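Local coordinates for CalS10 (Micromonospora echinospora, PDB 6UK5), which binds S-adenosylmethionine and probably methylates an amino pentose during the biosynthesis of calicheamicin, at residues V125-V138 with L214-F227. Residues are numbered along the deposited sequence; the frame is centred on the assembly and turned at random.
With SAM (S-adenosylmethionine), chain D.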
ATOM      1  N   VAL A 125      23.106   0.445 -16.380  1.00 49.01           N
ATOM      2  CA  VAL A 125      23.691  -0.351 -17.453  1.00 49.20           C
ATOM      3  C   VAL A 125      23.146  -1.771 -17.455  1.00 50.82           C
ATOM      4  O   VAL A 125      23.128  -2.433 -18.499  1.00 51.95           O
ATOM      5  CB  VAL A 125      25.225  -0.353 -17.326  1.00 48.52           C
ATOM      6  CG1 VAL A 125      25.668  -1.301 -16.218  1.00 45.97           C
ATOM      7  CG2 VAL A 125      25.866  -0.759 -18.644  1.00 55.28           C
ATOM      8  N   ASN A 126      22.686  -2.263 -16.311  1.00 46.01           N
ATOM      9  CA  ASN A 126      22.227  -3.643 -16.214  1.00 47.83           C
ATOM     10  C   ASN A 126      20.804  -3.840 -16.718  1.00 50.66           C
ATOM     11  O   ASN A 126      20.260  -4.938 -16.569  1.00 43.85           O
ATOM     12  CB  ASN A 126      22.356  -4.125 -14.771  1.00 43.72           C
ATOM     13  CG  ASN A 126      23.777  -4.019 -14.256  1.00 44.27           C
ATOM     14  OD1 ASN A 126      24.141  -3.035 -13.613  1.00 43.03           O
ATOM     15  ND2 ASN A 126      24.596  -5.019 -14.561  1.00 41.98           N
ATOM     16  N   PHE A 127      20.200  -2.816 -17.316  1.00 48.26           N
ATOM     17  CA  PHE A 127      18.964  -2.975 -18.069  1.00 43.29           C
ATOM     18  C   PHE A 127      19.225  -3.395 -19.506  1.00 44.50           C
ATOM     19  O   PHE A 127      18.273  -3.614 -20.262  1.00 45.46           O
ATOM     20  CB  PHE A 127      18.147  -1.682 -18.033  1.00 46.55           C
ATOM     21  CG  PHE A 127      17.459  -1.457 -16.722  1.00 48.43           C
ATOM     22  CD1 PHE A 127      16.207  -1.999 -16.485  1.00 47.29           C
ATOM     23  CD2 PHE A 127      18.074  -0.730 -15.716  1.00 47.52           C
ATOM     24  CE1 PHE A 127      15.571  -1.810 -15.274  1.00 46.09           C
ATOM     25  CE2 PHE A 127      17.446  -0.537 -14.500  1.00 46.31           C
ATOM     26  CZ  PHE A 127      16.191  -1.079 -14.281  1.00 45.24           C
ATOM     27  N   LEU A 128      20.491  -3.502 -19.888  1.00 41.95           N
ATOM     28  CA  LEU A 128      20.876  -4.127 -21.141  1.00 42.94           C
ATOM     29  C   LEU A 128      20.900  -5.639 -20.954  1.00 44.42           C
ATOM     30  O   LEU A 128      21.080  -6.147 -19.844  1.00 43.19           O
ATOM     31  CB  LEU A 128      22.238  -3.600 -21.588  1.00 41.97           C
ATOM     32  CG  LEU A 128      22.338  -2.071 -21.547  1.00 48.98           C
ATOM     33  CD1 LEU A 128      23.747  -1.586 -21.834  1.00 51.75           C
ATOM     34  CD2 LEU A 128      21.365  -1.465 -22.552  1.00 50.50           C
ATOM     35  N   GLY A 129      20.696  -6.360 -22.050  1.00 48.23           N
ATOM     36  CA  GLY A 129      20.433  -7.782 -21.957  1.00 46.45           C
ATOM     37  C   GLY A 129      21.638  -8.674 -22.163  1.00 44.10           C
ATOM     38  O   GLY A 129      21.658  -9.810 -21.679  1.00 45.00           O
ATOM     39  N   THR A 130      22.652  -8.174 -22.863  1.00 43.64           N
ATOM     40  CA  THR A 130      23.785  -8.987 -23.274  1.00 41.77           C
ATOM     41  C   THR A 130      25.090  -8.266 -22.965  1.00 44.30           C
ATOM     42  O   THR A 130      25.136  -7.040 -22.842  1.00 48.23           O
ATOM     43  CB  THR A 130      23.719  -9.314 -24.774  1.00 42.37           C
ATOM     44  OG1 THR A 130      24.068  -8.149 -25.532  1.00 45.27           O
ATOM     45  CG2 THR A 130      22.315  -9.762 -25.159  1.00 47.17           C
ATOM     46  N   VAL A 131      26.160  -9.057 -22.847  1.00 47.04           N
ATOM     47  CA  VAL A 131      27.486  -8.497 -22.606  1.00 49.77           C
ATOM     48  C   VAL A 131      27.920  -7.605 -23.759  1.00 48.56           C
ATOM     49  O   VAL A 131      28.607  -6.597 -23.550  1.00 54.15           O
ATOM     50  CB  VAL A 131      28.500  -9.634 -22.368  1.00 57.59           C
ATOM     51  CG1 VAL A 131      29.923  -9.091 -22.363  1.00 66.37           C
ATOM     52  CG2 VAL A 131      28.198 -10.353 -21.061  1.00 61.95           C
ATOM     53  N   ALA A 132      27.535  -7.951 -24.988  1.00 47.55           N
ATOM     54  CA  ALA A 132      27.896  -7.123 -26.133  1.00 48.07           C
ATOM     55  C   ALA A 132      27.274  -5.736 -26.038  1.00 50.39           C
ATOM     56  O   ALA A 132      27.886  -4.752 -26.466  1.00 49.13           O
ATOM     57  CB  ALA A 132      27.469  -7.805 -27.433  1.00 46.24           C
ATOM     58  N   GLU A 133      26.068  -5.637 -25.474  1.00 47.67           N
ATOM     59  CA  GLU A 133      25.410  -4.339 -25.367  1.00 50.31           C
ATOM     60  C   GLU A 133      26.094  -3.468 -24.321  1.00 56.98           C
ATOM     61  O   GLU A 133      26.323  -2.274 -24.551  1.00 52.26           O
ATOM     62  CB  GLU A 133      23.929  -4.534 -25.041  1.00 46.67           C
ATOM     63  CG  GLU A 133      23.121  -5.087 -26.217  1.00 47.04           C
ATOM     64  CD  GLU A 133      21.635  -5.201 -25.920  1.00 48.33           C
ATOM     65  OE1 GLU A 133      21.251  -5.109 -24.735  1.00 48.28           O
ATOM     66  OE2 GLU A 133      20.846  -5.385 -26.870  1.00 52.09           O
ATOM     67  N   MET A 134      26.433  -4.047 -23.169  1.00 52.54           N
ATOM     68  CA  MET A 134      27.143  -3.294 -22.141  1.00 55.00           C
ATOM     69  C   MET A 134      28.483  -2.787 -22.656  1.00 63.90           C
ATOM     70  O   MET A 134      28.893  -1.664 -22.340  1.00 64.18           O
ATOM     71  CB  MET A 134      27.336  -4.169 -20.904  1.00 55.37           C
ATOM     72  CG  MET A 134      28.219  -3.561 -19.822  1.00 57.51           C
ATOM     73  SD  MET A 134      29.968  -3.958 -20.057  1.00 56.83           S
ATOM     74  CE  MET A 134      29.949  -5.733 -19.837  1.00 57.03           C
ATOM     75  N   ARG A 135      29.184  -3.600 -23.449  1.00 59.25           N
ATOM     76  CA  ARG A 135      30.466  -3.164 -23.991  1.00 60.33           C
ATOM     77  C   ARG A 135      30.295  -2.019 -24.980  1.00 64.56           C
ATOM     78  O   ARG A 135      31.156  -1.135 -25.057  1.00 70.22           O
ATOM     79  CB  ARG A 135      31.186  -4.335 -24.656  1.00 60.82           C
ATOM     80  CG  ARG A 135      31.622  -5.427 -23.692  1.00 58.46           C
ATOM     81  CD  ARG A 135      32.032  -6.689 -24.434  1.00 57.55           C
ATOM     82  NE  ARG A 135      33.115  -6.430 -25.383  1.00 56.22           N
ATOM     83  CZ  ARG A 135      34.412  -6.592 -25.126  1.00 61.63           C
ATOM     84  NH1 ARG A 135      34.820  -7.018 -23.937  1.00 61.48           N
ATOM     85  NH2 ARG A 135      35.307  -6.323 -26.069  1.00 59.54           N
ATOM     86  N   ALA A 136      29.202  -2.018 -25.745  1.00 66.85           N
ATOM     87  CA  ALA A 136      28.919  -0.881 -26.613  1.00 65.90           C
ATOM     88  C   ALA A 136      28.587   0.358 -25.794  1.00 67.14           C
ATOM     89  O   ALA A 136      29.056   1.460 -26.102  1.00 74.86           O
ATOM     90  CB  ALA A 136      27.769  -1.219 -27.561  1.00 64.29           C
ATOM     91  N   ALA A 137      27.788   0.192 -24.738  1.00 71.71           N
ATOM     92  CA  ALA A 137      27.493   1.306 -23.842  1.00 68.64           C
ATOM     93  C   ALA A 137      28.768   1.853 -23.213  1.00 68.88           C
ATOM     94  O   ALA A 137      29.051   3.053 -23.294  1.00 70.84           O
ATOM     95  CB  ALA A 137      26.506   0.851 -22.766  1.00 69.10           C
ATOM     96  N   VAL A 138      29.552   0.980 -22.574  1.00 69.27           N
ATOM     97  CA  VAL A 138      30.783   1.423 -21.927  1.00 70.63           C
ATOM     98  C   VAL A 138      31.717   2.075 -22.933  1.00 71.53           C
ATOM     99  O   VAL A 138      32.448   3.014 -22.595  1.00 67.23           O
ATOM    100  CB  VAL A 138      31.461   0.236 -21.212  1.00 67.52           C
ATOM    101  CG1 VAL A 138      32.908   0.567 -20.878  1.00 61.29           C
ATOM    102  CG2 VAL A 138      30.701  -0.116 -19.942  1.00 66.14           C
ATOM    103  N   LEU A 214      13.753  -6.713 -16.795  1.00 41.83           N
ATOM    104  CA  LEU A 214      14.860  -7.653 -16.711  1.00 39.18           C
ATOM    105  C   LEU A 214      16.112  -6.877 -16.330  1.00 40.17           C
ATOM    106  O   LEU A 214      16.472  -5.910 -17.009  1.00 49.02           O
ATOM    107  CB  LEU A 214      15.128  -8.398 -18.025  1.00 44.86           C
ATOM    108  CG  LEU A 214      14.108  -9.383 -18.592  1.00 44.21           C
ATOM    109  CD1 LEU A 214      14.777 -10.227 -19.683  1.00 45.37           C
ATOM    110  CD2 LEU A 214      13.501 -10.263 -17.516  1.00 44.15           C
ATOM    111  N   LEU A 215      16.777  -7.312 -15.264  1.00 43.70           N
ATOM    112  CA  LEU A 215      18.073  -6.773 -14.873  1.00 43.57           C
ATOM    113  C   LEU A 215      19.096  -7.887 -15.042  1.00 54.05           C
ATOM    114  O   LEU A 215      18.961  -8.957 -14.440  1.00 56.54           O
ATOM    115  CB  LEU A 215      18.030  -6.280 -13.430  1.00 43.93           C
ATOM    116  CG  LEU A 215      19.008  -5.196 -12.979  1.00 45.78           C
ATOM    117  CD1 LEU A 215      18.740  -3.875 -13.677  1.00 43.37           C
ATOM    118  CD2 LEU A 215      18.914  -5.028 -11.470  1.00 48.16           C
ATOM    119  N   THR A 216      20.116  -7.631 -15.854  1.00 42.79           N
ATOM    120  CA  THR A 216      21.133  -8.617 -16.190  1.00 43.60           C
ATOM    121  C   THR A 216      22.472  -8.230 -15.575  1.00 41.77           C
ATOM    122  O   THR A 216      23.002  -7.150 -15.860  1.00 42.72           O
ATOM    123  CB  THR A 216      21.256  -8.762 -17.708  1.00 42.34           C
ATOM    124  OG1 THR A 216      19.986  -9.138 -18.258  1.00 44.18           O
ATOM    125  CG2 THR A 216      22.292  -9.816 -18.058  1.00 39.50           C
ATOM    126  N   MET A 217      23.012  -9.110 -14.734  1.00 44.96           N
ATOM    127  CA  MET A 217      24.321  -8.887 -14.140  1.00 46.96           C
ATOM    128  C   MET A 217      25.427  -9.086 -15.174  1.00 46.95           C
ATOM    129  O   MET A 217      25.281  -9.840 -16.139  1.00 50.26           O
ATOM    130  CB  MET A 217      24.573  -9.858 -12.988  1.00 50.44           C
ATOM    131  CG  MET A 217      25.887  -9.599 -12.259  1.00 57.53           C
ATOM    132  SD  MET A 217      26.324 -10.922 -11.130  1.00 65.11           S
ATOM    133  CE  MET A 217      27.103 -12.025 -12.314  1.00 53.69           C
ATOM    134  N   PHE A 218      26.552  -8.413 -14.946  1.00 48.54           N
ATOM    135  CA  PHE A 218      27.795  -8.683 -15.652  1.00 49.18           C
ATOM    136  C   PHE A 218      28.890  -8.906 -14.618  1.00 48.79           C
ATOM    137  O   PHE A 218      28.797  -8.451 -13.477  1.00 51.91           O
ATOM    138  CB  PHE A 218      28.141  -7.538 -16.600  1.00 46.87           C
ATOM    139  CG  PHE A 218      27.042  -7.226 -17.571  1.00 50.20           C
ATOM    140  CD1 PHE A 218      26.740  -8.106 -18.600  1.00 48.24           C
ATOM    141  CD2 PHE A 218      26.279  -6.080 -17.426  1.00 48.14           C
ATOM    142  CE1 PHE A 218      25.717  -7.831 -19.490  1.00 48.63           C
ATOM    143  CE2 PHE A 218      25.250  -5.797 -18.308  1.00 47.68           C
ATOM    144  CZ  PHE A 218      24.966  -6.675 -19.343  1.00 48.79           C
ATOM    145  N   THR A 219      29.927  -9.625 -15.026  1.00 51.90           N
ATOM    146  CA  THR A 219      30.980 -10.020 -14.106  1.00 54.93           C
ATOM    147  C   THR A 219      32.075  -8.963 -14.034  1.00 53.65           C
ATOM    148  O   THR A 219      32.227  -8.121 -14.923  1.00 52.83           O
ATOM    149  CB  THR A 219      31.596 -11.355 -14.526  1.00 51.52           C
ATOM    150  OG1 THR A 219      31.922 -11.316 -15.920  1.00 52.69           O
ATOM    151  CG2 THR A 219      30.616 -12.490 -14.289  1.00 47.20           C
ATOM    152  N   ARG A 220      32.836  -9.015 -12.937  1.00 52.70           N
ATOM    153  CA  ARG A 220      34.030  -8.185 -12.811  1.00 55.35           C
ATOM    154  C   ARG A 220      34.950  -8.380 -14.007  1.00 52.11           C
ATOM    155  O   ARG A 220      35.501  -7.413 -14.546  1.00 49.80           O
ATOM    156  CB  ARG A 220      34.750  -8.525 -11.505  1.00 55.07           C
ATOM    157  CG  ARG A 220      36.114  -7.884 -11.318  1.00 52.76           C
ATOM    158  CD  ARG A 220      36.072  -6.367 -11.333  1.00 54.64           C
ATOM    159  NE  ARG A 220      37.339  -5.823 -10.848  1.00 55.64           N
ATOM    160  CZ  ARG A 220      37.648  -5.675  -9.562  1.00 51.43           C
ATOM    161  NH1 ARG A 220      36.781  -6.025  -8.620  1.00 52.05           N
ATOM    162  NH2 ARG A 220      38.828  -5.179  -9.216  1.00 59.05           N
ATOM    163  N   GLU A 221      35.119  -9.629 -14.444  1.00 53.88           N
ATOM    164  CA  GLU A 221      35.935  -9.903 -15.623  1.00 56.90           C
ATOM    165  C   GLU A 221      35.357  -9.241 -16.867  1.00 56.24           C
ATOM    166  O   GLU A 221      36.100  -8.789 -17.746  1.00 56.47           O
ATOM    167  CB  GLU A 221      36.036 -11.417 -15.827  1.00 56.22           C
ATOM    168  CG  GLU A 221      37.138 -11.859 -16.768  1.00 60.02           C
ATOM    169  CD  GLU A 221      37.475 -13.323 -16.611  1.00 64.43           C
ATOM    170  OE1 GLU A 221      36.546 -14.159 -16.686  1.00 62.40           O
ATOM    171  OE2 GLU A 221      38.669 -13.629 -16.399  1.00 66.20           O
ATOM    172  N   GLU A 222      34.030  -9.177 -16.960  1.00 58.61           N
ATOM    173  CA  GLU A 222      33.392  -8.598 -18.137  1.00 55.28           C
ATOM    174  C   GLU A 222      33.518  -7.080 -18.136  1.00 53.14           C
ATOM    175  O   GLU A 222      33.868  -6.476 -19.157  1.00 57.13           O
ATOM    176  CB  GLU A 222      31.931  -9.039 -18.190  1.00 62.13           C
ATOM    177  CG  GLU A 222      31.701 -10.210 -19.140  1.00 66.70           C
ATOM    178  CD  GLU A 222      30.546 -11.094 -18.707  1.00 65.33           C
ATOM    179  OE1 GLU A 222      29.766 -10.675 -17.826  1.00 61.05           O
ATOM    180  OE2 GLU A 222      30.431 -12.220 -19.235  1.00 65.67           O
ATOM    181  N   TYR A 223      33.233  -6.443 -16.997  1.00 54.89           N
ATOM    182  CA  TYR A 223      33.447  -5.004 -16.887  1.00 50.11           C
ATOM    183  C   TYR A 223      34.896  -4.643 -17.194  1.00 51.50           C
ATOM    184  O   TYR A 223      35.168  -3.777 -18.034  1.00 52.23           O
ATOM    185  CB  TYR A 223      33.074  -4.508 -15.487  1.00 52.28           C
ATOM    186  CG  TYR A 223      31.601  -4.559 -15.135  1.00 52.22           C
ATOM    187  CD1 TYR A 223      30.684  -3.752 -15.794  1.00 49.36           C
ATOM    188  CD2 TYR A 223      31.137  -5.378 -14.113  1.00 51.91           C
ATOM    189  CE1 TYR A 223      29.341  -3.780 -15.467  1.00 44.09           C
ATOM    190  CE2 TYR A 223      29.795  -5.412 -13.778  1.00 49.24           C
ATOM    191  CZ  TYR A 223      28.902  -4.609 -14.456  1.00 44.49           C
ATOM    192  OH  TYR A 223      27.565  -4.638 -14.126  1.00 45.06           O
ATOM    193  N   ASP A 224      35.842  -5.288 -16.507  1.00 51.45           N
ATOM    194  CA  ASP A 224      37.252  -4.970 -16.712  1.00 49.98           C
ATOM    195  C   ASP A 224      37.636  -5.075 -18.182  1.00 50.39           C
ATOM    196  O   ASP A 224      38.429  -4.271 -18.686  1.00 48.72           O
ATOM    197  CB  ASP A 224      38.128  -5.900 -15.869  1.00 53.00           C
ATOM    198  CG  ASP A 224      38.126  -5.532 -14.405  1.00 50.09           C
ATOM    199  OD1 ASP A 224      37.783  -4.373 -14.083  1.00 49.15           O
ATOM    200  OD2 ASP A 224      38.479  -6.403 -13.580  1.00 54.11           O
ATOM    201  N   ALA A 225      37.079  -6.063 -18.888  1.00 53.18           N
ATOM    202  CA  ALA A 225      37.369  -6.215 -20.310  1.00 52.49           C
ATOM    203  C   ALA A 225      36.696  -5.124 -21.135  1.00 53.04           C
ATOM    204  O   ALA A 225      37.257  -4.656 -22.132  1.00 51.54           O
ATOM    205  CB  ALA A 225      36.932  -7.598 -20.791  1.00 52.42           C
ATOM    206  N   ALA A 226      35.487  -4.713 -20.743  1.00 56.54           N
ATOM    207  CA  ALA A 226      34.787  -3.681 -21.499  1.00 56.78           C
ATOM    208  C   ALA A 226      35.471  -2.326 -21.356  1.00 53.22           C
ATOM    209  O   ALA A 226      35.583  -1.577 -22.335  1.00 50.49           O
ATOM    210  CB  ALA A 226      33.331  -3.598 -21.042  1.00 56.70           C
ATOM    211  N   PHE A 227      35.932  -1.991 -20.148  1.00 50.94           N
ATOM    212  CA  PHE A 227      36.684  -0.754 -19.965  1.00 50.64           C
ATOM    213  C   PHE A 227      37.960  -0.766 -20.797  1.00 50.26           C
ATOM    214  O   PHE A 227      38.228   0.170 -21.557  1.00 51.27           O
ATOM    215  CB  PHE A 227      37.022  -0.547 -18.489  1.00 52.22           C
ATOM    216  CG  PHE A 227      35.835  -0.233 -17.628  1.00 50.85           C
ATOM    217  CD1 PHE A 227      34.966   0.791 -17.965  1.00 48.56           C
ATOM    218  CD2 PHE A 227      35.602  -0.950 -16.466  1.00 49.10           C
ATOM    219  CE1 PHE A 227      33.880   1.088 -17.167  1.00 46.26           C
ATOM    220  CE2 PHE A 227      34.516  -0.658 -15.662  1.00 49.40           C
ATOM    221  CZ  PHE A 227      33.654   0.363 -16.013  1.00 47.47           C
TER
HETATM  222  N   SAM D 302      20.238   7.634 -12.745  1.00 62.92           N
HETATM  223  CA  SAM D 302      18.898   7.156 -12.617  1.00 65.34           C
HETATM  224  C   SAM D 302      18.366   7.278 -11.156  1.00 62.85           C
HETATM  225  O   SAM D 302      19.112   6.895 -10.221  1.00 57.37           O
HETATM  226  OXT SAM D 302      17.217   7.747 -11.030  1.00 61.42           O
HETATM  227  CB  SAM D 302      18.817   5.697 -13.085  1.00 62.48           C
HETATM  228  CG  SAM D 302      17.366   5.396 -13.422  1.00 62.69           C
HETATM  229  SD  SAM D 302      17.238   3.594 -13.402  1.00 57.16           S
HETATM  230  CE  SAM D 302      15.480   3.393 -13.162  1.00 68.84           C
HETATM  231  C5' SAM D 302      17.417   3.025 -15.136  1.00 60.53           C
HETATM  232  C4' SAM D 302      17.200   4.038 -16.267  1.00 59.88           C
HETATM  233  O4' SAM D 302      17.945   3.607 -17.420  1.00 64.17           O
HETATM  234  C3' SAM D 302      15.744   4.189 -16.718  1.00 61.60           C
HETATM  235  O3' SAM D 302      15.233   5.470 -16.359  1.00 59.25           O
HETATM  236  C2' SAM D 302      15.789   4.032 -18.250  1.00 62.27           C
HETATM  237  O2' SAM D 302      15.091   5.082 -18.912  1.00 59.70           O
HETATM  238  C1' SAM D 302      17.284   4.078 -18.569  1.00 66.02           C
HETATM  239  N9  SAM D 302      17.689   3.249 -19.697  1.00 66.80           N
HETATM  240  C8  SAM D 302      17.536   1.892 -19.837  1.00 66.70           C
HETATM  241  N7  SAM D 302      18.071   1.403 -20.928  1.00 64.22           N
HETATM  242  C5  SAM D 302      18.622   2.511 -21.550  1.00 63.36           C
HETATM  243  C6  SAM D 302      19.356   2.666 -22.741  1.00 61.55           C
HETATM  244  N6  SAM D 302      19.629   1.664 -23.582  1.00 62.09           N
HETATM  245  N1  SAM D 302      19.796   3.905 -23.053  1.00 59.60           N
HETATM  246  C2  SAM D 302      19.507   4.915 -22.227  1.00 60.55           C
HETATM  247  N3  SAM D 302      18.815   4.893 -21.087  1.00 61.54           N
HETATM  248  C4  SAM D 302      18.399   3.656 -20.802  1.00 63.87           C
HETATM  249  O   HOH W   1      19.446 -10.961 -20.745  1.00 42.83           O
HETATM  250  O   HOH W   2      33.523  -7.688 -21.553  1.00 55.10           O
HETATM  251  O   HOH W   3      33.983  -1.789 -24.624  1.00 58.09           O
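N126 and T216 are joined by two hydrogen bonds. T216 N donates to N126 O over 2.8 Å. N126 ND2 gives one hydrogen to T216 O at 3.0 Å. Its second bond runs to Y223 OH, also 3.0 Å. Both acceptors lie close to the amide plane, which stands 79° from the tyrosine ring. OD1 accepts from W156 N, which fixes which way round the amide sits. With an alanine here, T216 O and Y223 OH would probably lose their shared donor, and the W156 amide its acceptor.

The F218 ring packs beside this amide. M134 CB lies over one face, 3.9 Å from the centroid, and T216 O covers the opposite face near the rim. The bend at chi2 (-89°) sets M134 SD above the same face as CB, farther off, in a Met-aromatic contact; the turn at chi3 brings CE back toward F218 CG. SD also meets A226 CB at 3.5 Å. V138 CG1 touches F227 CD1. Helices 131-138 and 220-227 cross at -40°, their axes 9.3 Å apart at closest approach.

Strand 206-216 comes from a separate five-stranded sheet. It leads into helix 220-229 and strand 232-237, at the edge of the Rossmann-like methyltransferase sheet, so the helix pair lies within that fold. At the cofactor end, L215 CD1 sits over the centre of the F127 ring, a CH-pi contact. F127 CE2 reaches SAM C5' at 3.6 Å, and L128 CD2 lies near adenine N6.

V131 CG2 packs against E222 CD and F218 CD1. A capping box with T219 and a salt bridge from OE1 to R190 hold E222. T130 OG1 caps helix 131-138, accepting from E133 N. Bridging waters link R135 NH1 to E222 O and R135 O to A226 O.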